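Local coordinates for protein L-iditol 2-dehydrogenase (Clostridium scindens, PDB 4OH1) that probably oxidises L-iditol and related sugar alcohols with NAD+ as a zinc-dependent dehydrogenase, at residues Lys151-Leu159 with Met311-Ile321; Gln4-Phe13 with Glu61-Phe72. All blocks are in the same frame, centred on the assembly; numbering follows the deposited sequence.

Contact 1 is the more buried of the two: it packs the turn between helices 150-153 and 156-168 against the chain that runs from helix 305-311 into strand 321-326, mainly through apolar side chains, with one bridging water, and one of its segments carries a zinc ligand. Contact 2 is partly buried and farther out, where the N-terminal strand 2-9 pairs with the short strand 70-71 and the chain after strand 2-9 runs past helix 60-66. It adds backbone hydrogen bonds and a charged rim to its apolar packing. The two share no helix or strand, and their centres lie about 28 Å apart on opposite sides of the chain's centre.

Contact 1 (Lys151-Leu159 with Met311-Ile321); sequences KDYALVEPL and MIPRMDFSKII. With ZN (zinc ion), chain B.
Ile312 packs against the Tyr153 ring, its CG2 methyl lying over one face in a CH-pi contact, 3.7 Å from the ring centroid and 16° off the normal. With chi1 at -62°, CG1 lies beside the backbone N and CG2 anti to it; CB and CG1 follow the CD2/CE2 side of the ring, and CD1 alone carries on to Val156 CG2 and, at 3.8 Å, Leu159 CD2. Leu159 divides its two methyls: CD2 also touches Met311 CB, whereas CD1 reaches the terminal CE of Met315, a selenomethionine, at 3.6 Å. The Phe317 ring is held between Leu155 CB over one face and Met315 CB over the opposite face, both offset toward the rim. Leu155 CD2 fills the angle between Phe317 CD1 and Ile321 CG1, 3.7 Å from each, and the extended chain of Lys151 lays its CE against Ile321 CG2. Asp152 passes alongside Phe317, its carboxylate turned 54° from the ring, and OD1 comes within 3.6 Å of Phe317 CB.

Polar contacts are few, and no direct hydrogen bond joins the segments. A water spans the gap, donating to Asp152 OD2 and accepting from Phe317 N, both at 2.9 Å. Asp316 OD1 accepts from Ser318 N in an Asx turn that spans Phe317.

Glu157 takes no part in the packing; its OE1 binds zinc at 2.1 Å, with His74 and Glu75. The packing around Leu155 and Leu159 thus flanks the start of the metal-bearing helix.

Helix 305-311 covers Val156 from one side, and its Ser308 hydrogen-bonds Val156 O. Val346 of strand 344-348 backs Lys151, Leu155 and Ile321, while Met315 and Ile320 lean on helix 184-194, next to the Rossmann-type sheet.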
loop_
_atom_site.group_PDB
_atom_site.type_symbol
_atom_site.label_atom_id
_atom_site.label_comp_id
_atom_site.label_asym_id
_atom_site.label_seq_id
_atom_site.Cartn_x
_atom_site.Cartn_y
_atom_site.Cartn_z
ATOM N N LYS A 151 5.900 -34.182 7.064
ATOM C CA LYS A 151 5.625 -34.378 5.680
ATOM C C LYS A 151 5.049 -33.114 5.073
ATOM O O LYS A 151 5.427 -32.704 4.010
ATOM C CB LYS A 151 4.600 -35.503 5.551
ATOM C CG LYS A 151 4.155 -35.798 4.155
ATOM C CD LYS A 151 3.172 -36.964 4.195
ATOM C CE LYS A 151 2.618 -37.223 2.859
ATOM N NZ LYS A 151 2.037 -38.580 2.769
ATOM N N ASP A 152 4.109 -32.510 5.764
ATOM C CA ASP A 152 3.475 -31.309 5.252
ATOM C C ASP A 152 4.374 -30.121 5.282
ATOM O O ASP A 152 4.309 -29.287 4.377
ATOM C CB ASP A 152 2.252 -30.994 6.056
ATOM C CG ASP A 152 1.100 -31.982 5.792
ATOM O OD1 ASP A 152 1.093 -32.762 4.806
ATOM O OD2 ASP A 152 0.193 -31.954 6.620
ATOM N N TYR A 153 5.217 -30.028 6.310
ATOM C CA TYR A 153 6.141 -28.866 6.425
ATOM C C TYR A 153 7.283 -28.915 5.449
ATOM O O TYR A 153 7.964 -27.933 5.253
ATOM C CB TYR A 153 6.641 -28.680 7.866
ATOM C CG TYR A 153 5.560 -28.132 8.798
ATOM C CD1 TYR A 153 4.606 -28.955 9.325
ATOM C CD2 TYR A 153 5.510 -26.787 9.131
ATOM C CE1 TYR A 153 3.605 -28.452 10.136
ATOM C CE2 TYR A 153 4.557 -26.300 9.982
ATOM C CZ TYR A 153 3.599 -27.134 10.470
ATOM O OH TYR A 153 2.618 -26.638 11.281
ATOM N N ALA A 154 7.521 -30.066 4.840
ATOM C CA ALA A 154 8.429 -30.122 3.721
ATOM C C ALA A 154 7.984 -29.170 2.587
ATOM O O ALA A 154 8.769 -28.811 1.722
ATOM C CB ALA A 154 8.483 -31.521 3.179
ATOM N N LEU A 155 6.706 -28.822 2.554
ATOM C CA LEU A 155 6.207 -27.914 1.506
ATOM C C LEU A 155 6.262 -26.476 1.913
ATOM O O LEU A 155 5.716 -25.661 1.193
ATOM C CB LEU A 155 4.785 -28.273 1.051
ATOM C CG LEU A 155 4.887 -29.324 -0.059
ATOM C CD1 LEU A 155 5.711 -30.566 0.322
ATOM C CD2 LEU A 155 3.482 -29.740 -0.342
ATOM N N VAL A 156 6.926 -26.132 3.017
ATOM C CA VAL A 156 7.046 -24.732 3.394
ATOM C C VAL A 156 7.625 -23.840 2.334
ATOM O O VAL A 156 7.131 -22.674 2.144
ATOM C CB VAL A 156 7.786 -24.522 4.727
ATOM C CG1 VAL A 156 8.186 -23.086 4.928
ATOM C CG2 VAL A 156 6.897 -24.932 5.896
ATOM N N GLU A 157 8.641 -24.301 1.621
ATOM C CA GLU A 157 9.325 -23.401 0.682
ATOM C C GLU A 157 8.438 -23.145 -0.537
ATOM O O GLU A 157 8.301 -22.011 -0.969
ATOM C CB GLU A 157 10.712 -23.895 0.257
ATOM C CG GLU A 157 11.487 -22.919 -0.712
ATOM C CD GLU A 157 11.076 -23.067 -2.162
ATOM O OE1 GLU A 157 10.541 -24.146 -2.499
ATOM O OE2 GLU A 157 11.206 -22.107 -2.966
ATOM N N PRO A 158 7.856 -24.178 -1.116
ATOM C CA PRO A 158 7.001 -23.821 -2.240
ATOM C C PRO A 158 5.777 -22.972 -1.838
ATOM O O PRO A 158 5.368 -22.118 -2.618
ATOM C CB PRO A 158 6.596 -25.152 -2.837
ATOM C CG PRO A 158 6.927 -26.148 -1.867
ATOM C CD PRO A 158 8.063 -25.607 -1.046
ATOM N N LEU A 159 5.246 -23.166 -0.631
ATOM C CA LEU A 159 4.192 -22.270 -0.110
ATOM C C LEU A 159 4.660 -20.834 -0.053
ATOM O O LEU A 159 3.874 -19.939 -0.365
ATOM C CB LEU A 159 3.649 -22.728 1.217
ATOM C CG LEU A 159 2.350 -22.096 1.704
ATOM C CD1 LEU A 159 1.145 -22.465 0.743
ATOM C CD2 LEU A 159 2.061 -22.605 3.060
HETATM N N MSE A 311 0.878 -20.707 8.093
HETATM C CA MSE A 311 -0.212 -21.112 7.186
HETATM C C MSE A 311 -0.402 -22.618 7.028
HETATM O O MSE A 311 -1.484 -23.132 6.672
HETATM C CB MSE A 311 0.047 -20.561 5.815
HETATM C CG MSE A 311 -0.083 -19.059 5.739
HETATM SE SE MSE A 311 -1.907 -18.423 6.201
HETATM C CE MSE A 311 -3.100 -19.322 4.925
ATOM N N ILE A 312 0.657 -23.347 7.258
ATOM C CA ILE A 312 0.594 -24.794 7.048
ATOM C C ILE A 312 -0.635 -25.390 7.684
ATOM O O ILE A 312 -1.345 -26.095 6.985
ATOM C CB ILE A 312 1.861 -25.539 7.498
ATOM C CG1 ILE A 312 3.095 -25.099 6.705
ATOM C CG2 ILE A 312 1.677 -27.028 7.404
ATOM C CD1 ILE A 312 3.124 -25.551 5.293
ATOM N N PRO A 313 -0.926 -25.120 8.965
ATOM C CA PRO A 313 -2.170 -25.749 9.490
ATOM C C PRO A 313 -3.481 -25.294 8.800
ATOM O O PRO A 313 -4.526 -25.905 9.028
ATOM C CB PRO A 313 -2.210 -25.355 10.977
ATOM C CG PRO A 313 -0.833 -24.804 11.268
ATOM C CD PRO A 313 -0.236 -24.335 9.977
ATOM N N ARG A 314 -3.453 -24.228 8.026
ATOM C CA ARG A 314 -4.635 -23.795 7.278
ATOM C C ARG A 314 -4.746 -24.452 5.910
ATOM O O ARG A 314 -5.722 -24.268 5.238
ATOM C CB ARG A 314 -4.611 -22.271 7.030
ATOM C CG ARG A 314 -4.805 -21.398 8.305
ATOM C CD ARG A 314 -5.971 -21.804 9.255
ATOM N NE ARG A 314 -6.421 -20.638 10.045
ATOM C CZ ARG A 314 -6.945 -20.647 11.275
ATOM N NH1 ARG A 314 -7.070 -21.766 11.955
ATOM N NH2 ARG A 314 -7.396 -19.513 11.835
HETATM N N MSE A 315 -3.720 -25.141 5.457
HETATM C CA MSE A 315 -3.704 -25.697 4.132
HETATM C C MSE A 315 -4.110 -27.141 4.273
HETATM O O MSE A 315 -4.000 -27.691 5.340
HETATM C CB MSE A 315 -2.305 -25.731 3.549
HETATM C CG MSE A 315 -1.565 -24.465 3.529
HETATM SE SE MSE A 315 -2.530 -23.219 2.387
HETATM C CE MSE A 315 -2.075 -24.029 0.684
ATOM N N ASP A 316 -4.525 -27.767 3.197
ATOM C CA ASP A 316 -4.810 -29.233 3.231
ATOM C C ASP A 316 -3.963 -29.895 2.178
ATOM O O ASP A 316 -4.262 -29.811 0.968
ATOM C CB ASP A 316 -6.252 -29.476 2.933
ATOM C CG ASP A 316 -6.615 -30.967 2.920
ATOM O OD1 ASP A 316 -5.729 -31.816 3.007
ATOM O OD2 ASP A 316 -7.797 -31.266 2.807
ATOM N N PHE A 317 -2.888 -30.531 2.597
ATOM C CA PHE A 317 -1.942 -31.043 1.626
ATOM C C PHE A 317 -2.311 -32.435 1.219
ATOM O O PHE A 317 -1.629 -33.034 0.417
ATOM C CB PHE A 317 -0.509 -31.008 2.154
ATOM C CG PHE A 317 0.059 -29.641 2.225
ATOM C CD1 PHE A 317 0.142 -28.857 1.104
ATOM C CD2 PHE A 317 0.426 -29.086 3.397
ATOM C CE1 PHE A 317 0.613 -27.559 1.180
ATOM C CE2 PHE A 317 0.914 -27.796 3.454
ATOM C CZ PHE A 317 1.027 -27.053 2.350
ATOM N N SER A 318 -3.399 -32.969 1.751
ATOM C CA SER A 318 -3.806 -34.313 1.333
ATOM C C SER A 318 -4.319 -34.220 -0.097
ATOM O O SER A 318 -4.494 -35.178 -0.738
ATOM C CB SER A 318 -4.914 -34.804 2.223
ATOM O OG SER A 318 -6.111 -34.051 1.996
ATOM N N LYS A 319 -4.487 -33.020 -0.612
ATOM C CA LYS A 319 -4.962 -32.810 -1.957
ATOM C C LYS A 319 -3.875 -32.336 -2.903
ATOM O O LYS A 319 -4.149 -31.942 -4.027
ATOM C CB LYS A 319 -5.996 -31.691 -1.852
ATOM C CG LYS A 319 -7.185 -32.143 -1.020
ATOM C CD LYS A 319 -8.259 -31.107 -0.975
ATOM C CE LYS A 319 -9.435 -31.569 -0.185
ATOM N NZ LYS A 319 -10.071 -30.321 0.310
ATOM N N ILE A 320 -2.635 -32.368 -2.438
ATOM C CA ILE A 320 -1.532 -31.802 -3.158
ATOM C C ILE A 320 -0.383 -32.780 -3.192
ATOM O O ILE A 320 0.136 -33.091 -4.275
ATOM C CB ILE A 320 -1.111 -30.495 -2.489
ATOM C CG1 ILE A 320 -2.276 -29.477 -2.569
ATOM C CG2 ILE A 320 0.151 -29.941 -3.140
ATOM C CD1 ILE A 320 -1.977 -28.089 -1.969
ATOM N N ILE A 321 0.012 -33.276 -2.016
ATOM C CA ILE A 321 1.025 -34.305 -1.958
ATOM C C ILE A 321 0.373 -35.568 -2.381
ATOM O O ILE A 321 -0.420 -36.094 -1.660
ATOM C CB ILE A 321 1.601 -34.512 -0.588
ATOM C CG1 ILE A 321 2.289 -33.242 -0.125
ATOM C CG2 ILE A 321 2.639 -35.632 -0.679
ATOM C CD1 ILE A 321 2.560 -33.159 1.392
HETATM ZN ZN ZN B . 10.571 -25.027 -4.402
HETATM O O HOH W 1 -2.191 -30.825 5.352
HETATM O O HOH W 2 11.347 -22.944 -5.273
HETATM O O HOH W 3 8.692 -23.994 -5.458
#

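Contact 2 (Gln4-Phe13 with Glu61-Phe72); sequences QLFVTSIRDF and ESTTRSMLPMSF
Leu5 O, Phe72 N and Gln4 NE2 converge on one water, which donates to Leu5 O at 2.7 Å and accepts from the two nitrogens, each at 3.0 Å. Gln4 reaches it with a fully extended chain, CG anti to the backbone N (chi1 177°). Next along the strand, Val7 and Met70 form an antiparallel hydrogen-bonded pair: Val7 N donates to Met70 O at 2.8 Å (164° at the hydrogen) and Met70 N returns a bond to Val7 O.

On the Val7 side of this ladder, Val7 CG2 sits over one face of the Phe72 ring, 3.9 Å from its centroid and 18° off the normal, and also touches the CE of Met70, a selenomethionine. Leu68, which precedes a cis peptide bond to Pro69, meets Val7 CG1 with CD2 and the backbone of Thr8 and Ser9 with CD1. On the Phe6 side, Pro69 CB meets Phe6 CB.

Past the strand, Ile10 CD1 covers one face of the Arg65 guanidinium, 3.6 Å from NH2, and also touches Thr64 OG1. An i to i+4 salt bridge within helix 60-66, Arg65 NH2 to Glu61 OE2 at 2.7 Å, restrains that guanidinium, while Glu61 OE1 approaches the Phe13 ring at its edge.

Segment 61-72 belongs to the GroES-like domain, and Phe72 closely precedes the zinc ligands His74 and Glu75, so the contact joins the N-terminal strand to the chain entering the metal site. Strand 2-9 is the middle of a three-stranded antiparallel sheet, between 70-71 and 20-26. Ile52 of helix 48-54 packs on Val7, Ile10 and Met70, and helix 330-338 covers Leu5.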
loop_
_atom_site.group_PDB
_atom_site.type_symbol
_atom_site.label_atom_id
_atom_site.label_comp_id
_atom_site.label_asym_id
_atom_site.label_seq_id
_atom_site.Cartn_x
_atom_site.Cartn_y
_atom_site.Cartn_z
ATOM N N GLN A 4 23.174 -39.548 -0.409
ATOM C CA GLN A 4 22.756 -38.300 -1.021
ATOM C C GLN A 4 22.530 -38.516 -2.511
ATOM O O GLN A 4 23.262 -39.271 -3.108
ATOM C CB GLN A 4 23.806 -37.237 -0.798
ATOM C CG GLN A 4 23.503 -35.886 -1.464
ATOM C CD GLN A 4 24.439 -34.781 -0.989
ATOM O OE1 GLN A 4 25.367 -35.050 -0.255
ATOM N NE2 GLN A 4 24.166 -33.527 -1.379
ATOM N N LEU A 5 21.534 -37.818 -3.090
ATOM C CA LEU A 5 21.245 -37.838 -4.518
ATOM C C LEU A 5 21.883 -36.662 -5.206
ATOM O O LEU A 5 21.888 -35.585 -4.666
ATOM C CB LEU A 5 19.754 -37.709 -4.743
ATOM C CG LEU A 5 18.938 -38.701 -3.941
ATOM C CD1 LEU A 5 17.456 -38.568 -4.271
ATOM C CD2 LEU A 5 19.420 -40.084 -4.185
ATOM N N PHE A 6 22.353 -36.884 -6.426
ATOM C CA PHE A 6 22.994 -35.875 -7.226
ATOM C C PHE A 6 22.399 -35.941 -8.615
ATOM O O PHE A 6 21.950 -37.005 -9.093
ATOM C CB PHE A 6 24.495 -36.170 -7.330
ATOM C CG PHE A 6 25.235 -36.008 -6.038
ATOM C CD1 PHE A 6 25.246 -37.039 -5.090
ATOM C CD2 PHE A 6 25.920 -34.835 -5.758
ATOM C CE1 PHE A 6 25.917 -36.891 -3.880
ATOM C CE2 PHE A 6 26.606 -34.678 -4.537
ATOM C CZ PHE A 6 26.595 -35.708 -3.598
ATOM N N VAL A 7 22.392 -34.799 -9.273
ATOM C CA VAL A 7 22.020 -34.722 -10.666
ATOM C C VAL A 7 23.281 -35.144 -11.377
ATOM O O VAL A 7 24.296 -34.463 -11.233
ATOM C CB VAL A 7 21.668 -33.282 -11.072
ATOM C CG1 VAL A 7 21.425 -33.182 -12.578
ATOM C CG2 VAL A 7 20.435 -32.830 -10.335
ATOM N N THR A 8 23.224 -36.274 -12.100
ATOM C CA THR A 8 24.376 -36.836 -12.828
ATOM C C THR A 8 24.429 -36.492 -14.334
ATOM O O THR A 8 25.504 -36.433 -14.904
ATOM C CB THR A 8 24.483 -38.372 -12.610
ATOM O OG1 THR A 8 23.208 -38.995 -12.808
ATOM C CG2 THR A 8 24.959 -38.675 -11.175
ATOM N N SER A 9 23.282 -36.244 -14.961
ATOM C CA SER A 9 23.237 -35.657 -16.299
ATOM C C SER A 9 22.011 -34.781 -16.455
ATOM O O SER A 9 21.031 -34.961 -15.740
ATOM C CB SER A 9 23.174 -36.767 -17.333
ATOM O OG SER A 9 21.903 -37.402 -17.278
ATOM N N ILE A 10 22.053 -33.853 -17.408
ATOM C CA ILE A 10 20.885 -33.003 -17.750
ATOM C C ILE A 10 20.429 -33.300 -19.172
ATOM O O ILE A 10 21.078 -34.081 -19.874
ATOM C CB ILE A 10 21.207 -31.490 -17.666
ATOM C CG1 ILE A 10 22.574 -31.222 -18.321
ATOM C CG2 ILE A 10 21.170 -30.995 -16.201
ATOM C CD1 ILE A 10 22.720 -29.835 -18.884
ATOM N N ARG A 11 19.333 -32.669 -19.610
ATOM C CA ARG A 11 18.806 -32.959 -20.951
ATOM C C ARG A 11 19.860 -32.707 -22.037
ATOM O O ARG A 11 20.354 -31.575 -22.143
ATOM C CB ARG A 11 17.553 -32.134 -21.263
ATOM C CG ARG A 11 16.942 -32.519 -22.628
ATOM C CD ARG A 11 15.489 -32.091 -22.757
ATOM N NE ARG A 11 14.853 -32.712 -23.917
ATOM C CZ ARG A 11 13.598 -32.500 -24.298
ATOM N NH1 ARG A 11 12.824 -31.660 -23.632
ATOM N NH2 ARG A 11 13.116 -33.132 -25.363
ATOM N N ASP A 12 20.192 -33.764 -22.797
ATOM C CA ASP A 12 21.109 -33.717 -23.963
ATOM C C ASP A 12 20.244 -33.638 -25.248
ATOM O O ASP A 12 19.740 -34.655 -25.732
ATOM C CB ASP A 12 22.048 -34.962 -23.969
ATOM C CG ASP A 12 23.130 -34.934 -25.087
ATOM O OD1 ASP A 12 23.197 -33.967 -25.878
ATOM O OD2 ASP A 12 23.925 -35.906 -25.175
ATOM N N PHE A 13 20.052 -32.425 -25.773
ATOM C CA PHE A 13 19.260 -32.224 -26.986
ATOM C C PHE A 13 19.929 -32.812 -28.238
ATOM O O PHE A 13 19.215 -33.343 -29.067
ATOM C CB PHE A 13 18.936 -30.750 -27.197
ATOM C CG PHE A 13 17.969 -30.188 -26.190
ATOM C CD1 PHE A 13 16.608 -30.470 -26.286
ATOM C CD2 PHE A 13 18.418 -29.354 -25.153
ATOM C CE1 PHE A 13 15.692 -29.930 -25.360
ATOM C CE2 PHE A 13 17.521 -28.802 -24.209
ATOM C CZ PHE A 13 16.151 -29.091 -24.312
ATOM N N GLU A 61 22.917 -23.731 -20.029
ATOM C CA GLU A 61 23.079 -25.161 -20.223
ATOM C C GLU A 61 24.539 -25.641 -20.165
ATOM O O GLU A 61 24.807 -26.761 -19.718
ATOM C CB GLU A 61 22.444 -25.570 -21.551
ATOM C CG GLU A 61 22.088 -27.030 -21.619
ATOM C CD GLU A 61 21.657 -27.431 -22.981
ATOM O OE1 GLU A 61 20.614 -26.905 -23.441
ATOM O OE2 GLU A 61 22.360 -28.267 -23.582
ATOM N N SER A 62 25.480 -24.820 -20.617
ATOM C CA SER A 62 26.877 -25.254 -20.628
ATOM C C SER A 62 27.476 -25.209 -19.245
ATOM O O SER A 62 28.238 -26.097 -18.838
ATOM C CB SER A 62 27.697 -24.379 -21.553
ATOM O OG SER A 62 27.671 -24.941 -22.840
ATOM N N THR A 63 27.118 -24.143 -18.540
ATOM C CA THR A 63 27.607 -23.880 -17.198
ATOM C C THR A 63 27.245 -25.067 -16.243
ATOM O O THR A 63 28.154 -25.659 -15.643
ATOM C CB THR A 63 27.121 -22.440 -16.697
ATOM O OG1 THR A 63 25.691 -22.348 -16.737
ATOM C CG2 THR A 63 27.675 -21.291 -17.580
ATOM N N THR A 64 25.954 -25.443 -16.172
ATOM C CA THR A 64 25.455 -26.537 -15.290
ATOM C C THR A 64 26.131 -27.897 -15.546
ATOM O O THR A 64 26.564 -28.562 -14.592
ATOM C CB THR A 64 23.887 -26.730 -15.369
ATOM O OG1 THR A 64 23.486 -26.870 -16.731
ATOM C CG2 THR A 64 23.130 -25.555 -14.782
ATOM N N ARG A 65 26.220 -28.295 -16.823
ATOM C CA ARG A 65 26.940 -29.528 -17.236
ATOM C C ARG A 65 28.404 -29.483 -16.779
ATOM O O ARG A 65 28.984 -30.524 -16.440
ATOM C CB ARG A 65 26.862 -29.739 -18.763
ATOM C CG ARG A 65 27.268 -31.159 -19.276
ATOM C CD ARG A 65 27.208 -31.241 -20.825
ATOM N NE ARG A 65 26.147 -30.375 -21.374
ATOM C CZ ARG A 65 24.925 -30.766 -21.781
ATOM N NH1 ARG A 65 24.539 -32.047 -21.767
ATOM N NH2 ARG A 65 24.065 -29.851 -22.225
ATOM N N SER A 66 28.971 -28.268 -16.769
ATOM C CA SER A 66 30.297 -27.990 -16.194
ATOM C C SER A 66 30.466 -28.605 -14.795
ATOM O O SER A 66 31.519 -29.126 -14.458
ATOM C CB SER A 66 30.531 -26.472 -16.120
HETATM N N MSE A 67 29.415 -28.583 -13.991
HETATM C CA MSE A 67 29.573 -28.910 -12.589
HETATM C C MSE A 67 28.810 -30.130 -12.088
HETATM O O MSE A 67 28.572 -30.255 -10.881
HETATM C CB MSE A 67 29.140 -27.717 -11.793
HETATM C CG MSE A 67 27.685 -27.443 -11.929
HETATM SE SE MSE A 67 27.225 -26.120 -10.644
HETATM C CE MSE A 67 28.316 -26.669 -9.080
ATOM N N LEU A 68 28.430 -31.022 -13.000
ATOM C CA LEU A 68 27.855 -32.312 -12.620
ATOM C C LEU A 68 29.019 -33.102 -12.097
ATOM O O LEU A 68 30.121 -32.856 -12.534
ATOM C CB LEU A 68 27.216 -33.021 -13.820
ATOM C CG LEU A 68 26.084 -32.247 -14.523
ATOM C CD1 LEU A 68 25.596 -33.015 -15.717
ATOM C CD2 LEU A 68 24.900 -31.923 -13.598
ATOM N N PRO A 69 28.807 -34.002 -11.120
ATOM C CA PRO A 69 27.559 -34.297 -10.392
ATOM C C PRO A 69 27.188 -33.194 -9.396
ATOM O O PRO A 69 28.052 -32.650 -8.721
ATOM C CB PRO A 69 27.853 -35.623 -9.677
ATOM C CG PRO A 69 29.337 -35.671 -9.532
ATOM C CD PRO A 69 29.945 -34.774 -10.591
HETATM N N MSE A 70 25.905 -32.862 -9.322
HETATM C CA MSE A 70 25.487 -31.680 -8.592
HETATM C C MSE A 70 24.483 -32.019 -7.504
HETATM O O MSE A 70 23.498 -32.727 -7.748
HETATM C CB MSE A 70 24.876 -30.747 -9.594
HETATM C CG MSE A 70 24.645 -29.384 -9.101
HETATM SE SE MSE A 70 23.685 -28.421 -10.496
HETATM C CE MSE A 70 21.882 -29.224 -10.434
ATOM N N SER A 71 24.735 -31.537 -6.300
ATOM C CA SER A 71 23.770 -31.710 -5.209
ATOM C C SER A 71 22.519 -30.933 -5.537
ATOM O O SER A 71 22.576 -29.948 -6.241
ATOM C CB SER A 71 24.350 -31.236 -3.879
ATOM O OG SER A 71 24.573 -29.835 -3.929
ATOM N N PHE A 72 21.374 -31.372 -5.045
ATOM C CA PHE A 72 20.166 -30.606 -5.249
ATOM C C PHE A 72 19.156 -30.865 -4.148
ATOM O O PHE A 72 19.372 -31.715 -3.275
ATOM C CB PHE A 72 19.575 -30.846 -6.664
ATOM C CG PHE A 72 19.017 -32.235 -6.870
ATOM C CD1 PHE A 72 19.823 -33.351 -6.734
ATOM C CD2 PHE A 72 17.697 -32.414 -7.237
ATOM C CE1 PHE A 72 19.312 -34.608 -6.903
ATOM C CE2 PHE A 72 17.177 -33.684 -7.423
ATOM C CZ PHE A 72 17.974 -34.788 -7.231
HETATM O O HOH W 4 21.602 -33.504 -2.961
#